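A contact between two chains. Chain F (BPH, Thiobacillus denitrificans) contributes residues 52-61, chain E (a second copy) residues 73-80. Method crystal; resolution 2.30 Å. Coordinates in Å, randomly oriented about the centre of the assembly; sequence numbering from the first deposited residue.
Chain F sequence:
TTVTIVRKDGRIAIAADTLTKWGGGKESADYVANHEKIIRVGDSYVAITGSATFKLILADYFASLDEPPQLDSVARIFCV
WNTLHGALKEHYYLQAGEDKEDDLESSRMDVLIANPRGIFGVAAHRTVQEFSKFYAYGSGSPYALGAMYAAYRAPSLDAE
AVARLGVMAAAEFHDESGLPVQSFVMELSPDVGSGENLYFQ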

ATOM      1  N   ALA F  52     -21.541  -7.413 -23.519  1.00 35.51           N
ATOM      2  CA  ALA F  52     -22.515  -7.463 -24.603  1.00 34.89           C
ATOM      3  C   ALA F  52     -21.914  -7.003 -25.935  1.00 34.58           C
ATOM      4  O   ALA F  52     -22.533  -7.145 -26.987  1.00 35.88           O
ATOM      5  CB  ALA F  52     -23.721  -6.616 -24.250  1.00 35.03           C
ATOM      6  N   THR F  53     -20.705  -6.461 -25.889  1.00 33.47           N
ATOM      7  CA  THR F  53     -19.985  -6.080 -27.091  1.00 32.50           C
ATOM      8  C   THR F  53     -19.402  -7.289 -27.816  1.00 32.79           C
ATOM      9  O   THR F  53     -19.044  -7.199 -29.002  1.00 32.62           O
ATOM     10  CB  THR F  53     -18.834  -5.116 -26.736  1.00 32.11           C
ATOM     11  OG1 THR F  53     -19.361  -3.989 -26.023  1.00 30.65           O
ATOM     12  CG2 THR F  53     -18.080  -4.639 -28.008  1.00 32.25           C
ATOM     13  N   PHE F  54     -19.281  -8.412 -27.115  1.00 32.22           N
ATOM     14  CA  PHE F  54     -18.593  -9.551 -27.698  1.00 32.86           C
ATOM     15  C   PHE F  54     -19.399 -10.209 -28.810  1.00 33.79           C
ATOM     16  O   PHE F  54     -18.816 -10.673 -29.797  1.00 34.63           O
ATOM     17  CB  PHE F  54     -18.145 -10.559 -26.631  1.00 32.17           C
ATOM     18  CG  PHE F  54     -16.864 -10.168 -25.947  1.00 32.18           C
ATOM     19  CD1 PHE F  54     -15.690 -10.027 -26.683  1.00 33.14           C
ATOM     20  CD2 PHE F  54     -16.826  -9.933 -24.584  1.00 32.16           C
ATOM     21  CE1 PHE F  54     -14.511  -9.652 -26.070  1.00 33.00           C
ATOM     22  CE2 PHE F  54     -15.655  -9.561 -23.962  1.00 32.43           C
ATOM     23  CZ  PHE F  54     -14.496  -9.420 -24.708  1.00 33.37           C
ATOM     24  N   LYS F  55     -20.724 -10.215 -28.695  1.00 34.26           N
ATOM     25  CA  LYS F  55     -21.546 -10.757 -29.785  1.00 35.63           C
ATOM     26  C   LYS F  55     -21.368  -9.961 -31.073  1.00 35.48           C
ATOM     27  O   LYS F  55     -21.417 -10.525 -32.163  1.00 36.05           O
ATOM     28  CB  LYS F  55     -23.025 -10.830 -29.405  1.00 36.50           C
ATOM     29  CG  LYS F  55     -23.734  -9.492 -29.297  1.00 37.78           C
ATOM     30  CD  LYS F  55     -25.082  -9.677 -28.621  1.00 38.27           C
ATOM     31  CE  LYS F  55     -25.730  -8.345 -28.297  1.00 39.56           C
ATOM     32  NZ  LYS F  55     -26.515  -8.424 -27.031  1.00 40.82           N
ATOM     33  N   LEU F  56     -21.132  -8.661 -30.936  1.00 34.83           N
ATOM     34  CA  LEU F  56     -20.933  -7.789 -32.080  1.00 35.00           C
ATOM     35  C   LEU F  56     -19.535  -7.965 -32.677  1.00 35.09           C
ATOM     36  O   LEU F  56     -19.359  -7.860 -33.881  1.00 34.46           O
ATOM     37  CB  LEU F  56     -21.127  -6.342 -31.651  1.00 35.53           C
ATOM     38  CG  LEU F  56     -22.435  -6.059 -30.908  1.00 35.56           C
ATOM     39  CD1 LEU F  56     -22.375  -4.690 -30.262  1.00 35.72           C
ATOM     40  CD2 LEU F  56     -23.623  -6.182 -31.853  1.00 36.14           C
ATOM     41  N   ILE F  57     -18.552  -8.200 -31.804  1.00 36.07           N
ATOM     42  CA  ILE F  57     -17.166  -8.423 -32.191  1.00 36.15           C
ATOM     43  C   ILE F  57     -17.018  -9.725 -32.958  1.00 37.22           C
ATOM     44  O   ILE F  57     -16.369  -9.763 -34.006  1.00 37.96           O
ATOM     45  CB  ILE F  57     -16.241  -8.447 -30.961  1.00 35.87           C
ATOM     46  CG1 ILE F  57     -15.961  -7.031 -30.490  1.00 36.14           C
ATOM     47  CG2 ILE F  57     -14.897  -9.089 -31.284  1.00 36.46           C
ATOM     48  CD1 ILE F  57     -15.219  -6.954 -29.169  1.00 36.16           C
ATOM     49  N   LEU F  58     -17.623 -10.788 -32.445  1.00 38.02           N
ATOM     50  CA  LEU F  58     -17.546 -12.098 -33.104  1.00 39.55           C
ATOM     51  C   LEU F  58     -18.257 -12.142 -34.449  1.00 40.24           C
ATOM     52  O   LEU F  58     -17.734 -12.725 -35.395  1.00 44.18           O
ATOM     53  CB  LEU F  58     -18.099 -13.212 -32.207  1.00 39.46           C
ATOM     54  CG  LEU F  58     -17.394 -13.507 -30.876  1.00 39.58           C
ATOM     55  CD1 LEU F  58     -17.421 -15.004 -30.583  1.00 39.62           C
ATOM     56  CD2 LEU F  58     -15.961 -13.007 -30.831  1.00 39.85           C
ATOM     57  N   ALA F  59     -19.447 -11.558 -34.536  1.00 39.76           N
ATOM     58  CA  ALA F  59     -20.180 -11.524 -35.802  1.00 40.06           C
ATOM     59  C   ALA F  59     -19.376 -10.759 -36.834  1.00 40.97           C
ATOM     60  O   ALA F  59     -19.279 -11.171 -37.974  1.00 40.96           O
ATOM     61  CB  ALA F  59     -21.549 -10.893 -35.625  1.00 39.27           C
ATOM     62  N   ASP F  60     -18.784  -9.648 -36.408  1.00 42.90           N
ATOM     63  CA  ASP F  60     -17.949  -8.826 -37.272  1.00 44.74           C
ATOM     64  C   ASP F  60     -16.706  -9.595 -37.689  1.00 45.34           C
ATOM     65  O   ASP F  60     -16.323  -9.585 -38.850  1.00 46.05           O
ATOM     66  CB  ASP F  60     -17.544  -7.538 -36.543  1.00 45.82           C
ATOM     67  CG  ASP F  60     -16.822  -6.548 -37.451  1.00 46.71           C
ATOM     68  OD1 ASP F  60     -17.490  -5.894 -38.274  1.00 48.96           O
ATOM     69  OD2 ASP F  60     -15.586  -6.419 -37.336  1.00 46.53           O
ATOM     70  N   TYR F  61     -16.092 -10.276 -36.728  1.00 45.64           N
ATOM     71  CA  TYR F  61     -14.861 -11.002 -36.972  1.00 45.86           C
ATOM     72  C   TYR F  61     -15.053 -12.204 -37.890  1.00 45.55           C
ATOM     73  O   TYR F  61     -14.330 -12.373 -38.868  1.00 46.10           O
ATOM     74  CB  TYR F  61     -14.259 -11.466 -35.652  1.00 45.90           C
ATOM     75  CG  TYR F  61     -13.069 -12.369 -35.843  1.00 46.26           C
ATOM     76  CD1 TYR F  61     -11.856 -11.860 -36.290  1.00 45.78           C
ATOM     77  CD2 TYR F  61     -13.160 -13.734 -35.595  1.00 46.21           C
ATOM     78  CE1 TYR F  61     -10.757 -12.681 -36.468  1.00 46.29           C
ATOM     79  CE2 TYR F  61     -12.065 -14.561 -35.777  1.00 47.46           C
ATOM     80  CZ  TYR F  61     -10.869 -14.024 -36.212  1.00 46.64           C
ATOM     81  OH  TYR F  61      -9.786 -14.838 -36.386  1.00 47.39           O
TER
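Chain E 73-80: SVARIFCV

Phe E78 forms the apolar centre of this contact between two copies of BPH, its ring in contact with four residues of chain F. It has the largest covered area of any residue in the two stretches, 106 Å² out of 298 Å² summed over both sides. The CA-to-CB bond of Phe E78 points toward chain F, and with chi1 at t (171°) and chi2 at 78° the ring lies against Leu F56, Ile F57, Thr F53 and Asp F60. Leu F56 covers one face: its CB lies 4.3 Å from the centroid of the Phe E78 ring, 15° off the ring normal, a CH-pi contact, and the same CB is 4.2 Å from Phe E78 CD1. Around the far end of the ring the approach is oblique. Ile F57 CG1 comes to 3.5 Å from Phe E78 CZ, Thr F53 CG2 to 3.8 Å from Phe E78 CE1, and Asp F60 CB to 4.2 Å from Phe E78 CE2. Leu F56, Ile F57 and Asp F60 lie on neighbouring turns of the helix, and all three meet the same ring, as does Thr F53, earlier in the chain.

Both partners are helical here, residues 54-61 in chain F and 74-80 in chain E, and each helix runs on beyond its stretch. Their axes cross at right angles (signed angle -90°), with a closest approach of 10.5 Å. The nearest pair of CA atoms is Leu F56 CA and Ala E75 CA, 7.0 Å apart; the gap between the helices is bridged by side chains. One turn before Phe E78, Val E74 also points toward chain F, and its CG1 packs tightly against Leu F56 CD2 at 3.2 Å. Leu F56, with chi1 m and chi2 t, thus touches both Val E74 and Phe E78.

The start of the chain E helix is capped by Ser E73, whose OG accepts a hydrogen bond from Arg E76 N at 3.1 Å; Ser E73 itself does not reach chain F.

Asp F60 joins the apolar centre to the polar edge. Its CB flanks Phe E78, while its OD1 lies 3.5 Å from Cys E79 SG, a close approach, not a hydrogen bond, to a residue exposed in the assembly. No direct hydrogen bond joins the two stretches. Instead, one water donates to both sides, to Asp F60 OD1 at 2.8 Å and to Ala E75 O at 2.9 Å, linking the carboxylate to the chain E backbone. Asp F60 OD2 is hydrogen-bonded elsewhere in the structure.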

ATOM      1  N   SER E  73     -27.622   0.729 -38.427  1.00 36.37           N
ATOM      2  CA  SER E  73     -27.774  -0.642 -37.981  1.00 35.59           C
ATOM      3  C   SER E  73     -26.735  -0.871 -36.906  1.00 34.77           C
ATOM      4  O   SER E  73     -25.700  -0.202 -36.876  1.00 33.78           O
ATOM      5  CB  SER E  73     -27.595  -1.641 -39.138  1.00 36.61           C
ATOM      6  OG  SER E  73     -26.227  -1.789 -39.536  1.00 38.21           O
ATOM      7  N   VAL E  74     -27.026  -1.806 -36.015  1.00 34.66           N
ATOM      8  CA  VAL E  74     -26.082  -2.198 -34.978  1.00 34.63           C
ATOM      9  C   VAL E  74     -24.719  -2.523 -35.624  1.00 34.72           C
ATOM     10  O   VAL E  74     -23.697  -1.952 -35.242  1.00 34.78           O
ATOM     11  CB  VAL E  74     -26.667  -3.362 -34.137  1.00 34.81           C
ATOM     12  CG1 VAL E  74     -25.609  -4.072 -33.317  1.00 34.61           C
ATOM     13  CG2 VAL E  74     -27.766  -2.836 -33.219  1.00 35.03           C
ATOM     14  N   ALA E  75     -24.699  -3.382 -36.636  1.00 34.87           N
ATOM     15  CA  ALA E  75     -23.418  -3.763 -37.245  1.00 35.65           C
ATOM     16  C   ALA E  75     -22.651  -2.554 -37.769  1.00 34.87           C
ATOM     17  O   ALA E  75     -21.470  -2.418 -37.492  1.00 34.57           O
ATOM     18  CB  ALA E  75     -23.610  -4.795 -38.346  1.00 36.17           C
ATOM     19  N   ARG E  76     -23.322  -1.656 -38.478  1.00 36.04           N
ATOM     20  CA  ARG E  76     -22.637  -0.483 -39.063  1.00 36.93           C
ATOM     21  C   ARG E  76     -22.044   0.493 -38.042  1.00 35.40           C
ATOM     22  O   ARG E  76     -20.933   1.014 -38.217  1.00 34.34           O
ATOM     23  CB  ARG E  76     -23.578   0.274 -39.979  1.00 38.52           C
ATOM     24  CG  ARG E  76     -23.836  -0.457 -41.275  1.00 41.48           C
ATOM     25  CD  ARG E  76     -24.769   0.351 -42.150  1.00 44.30           C
ATOM     26  NE  ARG E  76     -25.407  -0.462 -43.179  1.00 47.22           N
ATOM     27  CZ  ARG E  76     -26.324  -0.009 -44.029  1.00 49.05           C
ATOM     28  NH1 ARG E  76     -26.716   1.260 -43.983  1.00 49.83           N
ATOM     29  NH2 ARG E  76     -26.852  -0.828 -44.931  1.00 50.51           N
ATOM     30  N   ILE E  77     -22.802   0.733 -36.983  1.00 34.01           N
ATOM     31  CA  ILE E  77     -22.394   1.640 -35.942  1.00 32.97           C
ATOM     32  C   ILE E  77     -21.193   1.052 -35.226  1.00 33.17           C
ATOM     33  O   ILE E  77     -20.278   1.777 -34.844  1.00 31.74           O
ATOM     34  CB  ILE E  77     -23.534   1.876 -34.931  1.00 32.66           C
ATOM     35  CG1 ILE E  77     -24.672   2.682 -35.573  1.00 32.43           C
ATOM     36  CG2 ILE E  77     -22.996   2.595 -33.702  1.00 33.00           C
ATOM     37  CD1 ILE E  77     -25.954   2.718 -34.761  1.00 32.12           C
ATOM     38  N   PHE E  78     -21.202  -0.266 -35.031  1.00 34.28           N
ATOM     39  CA  PHE E  78     -20.118  -0.902 -34.306  1.00 35.58           C
ATOM     40  C   PHE E  78     -18.827  -0.759 -35.091  1.00 36.85           C
ATOM     41  O   PHE E  78     -17.799  -0.398 -34.512  1.00 36.94           O
ATOM     42  CB  PHE E  78     -20.386  -2.380 -33.985  1.00 35.63           C
ATOM     43  CG  PHE E  78     -19.183  -3.079 -33.419  1.00 35.99           C
ATOM     44  CD1 PHE E  78     -18.819  -2.893 -32.096  1.00 35.83           C
ATOM     45  CD2 PHE E  78     -18.359  -3.851 -34.232  1.00 36.61           C
ATOM     46  CE1 PHE E  78     -17.687  -3.499 -31.581  1.00 35.74           C
ATOM     47  CE2 PHE E  78     -17.220  -4.456 -33.724  1.00 36.41           C
ATOM     48  CZ  PHE E  78     -16.886  -4.287 -32.396  1.00 35.92           C
ATOM     49  N   CYS E  79     -18.884  -1.046 -36.395  1.00 38.60           N
ATOM     50  CA  CYS E  79     -17.732  -0.842 -37.273  1.00 41.04           C
ATOM     51  C   CYS E  79     -17.204   0.548 -37.041  1.00 38.85           C
ATOM     52  O   CYS E  79     -16.012   0.716 -36.770  1.00 38.76           O
ATOM     53  CB  CYS E  79     -18.096  -0.994 -38.753  1.00 45.02           C
ATOM     54  SG  CYS E  79     -17.647  -2.578 -39.489  1.00 57.30           S
ATOM     55  N   VAL E  80     -18.108   1.531 -37.125  1.00 36.33           N
ATOM     56  CA  VAL E  80     -17.740   2.940 -37.029  1.00 35.78           C
ATOM     57  C   VAL E  80     -17.050   3.259 -35.714  1.00 35.83           C
ATOM     58  O   VAL E  80     -15.973   3.837 -35.714  1.00 36.64           O
ATOM     59  CB  VAL E  80     -18.952   3.882 -37.237  1.00 35.28           C
ATOM     60  CG1 VAL E  80     -18.626   5.313 -36.802  1.00 35.04           C
ATOM     61  CG2 VAL E  80     -19.397   3.875 -38.695  1.00 35.16           C
TER
HETATM   62  O   HOH W   1     -20.000  -4.907 -37.389  1.00 31.51           O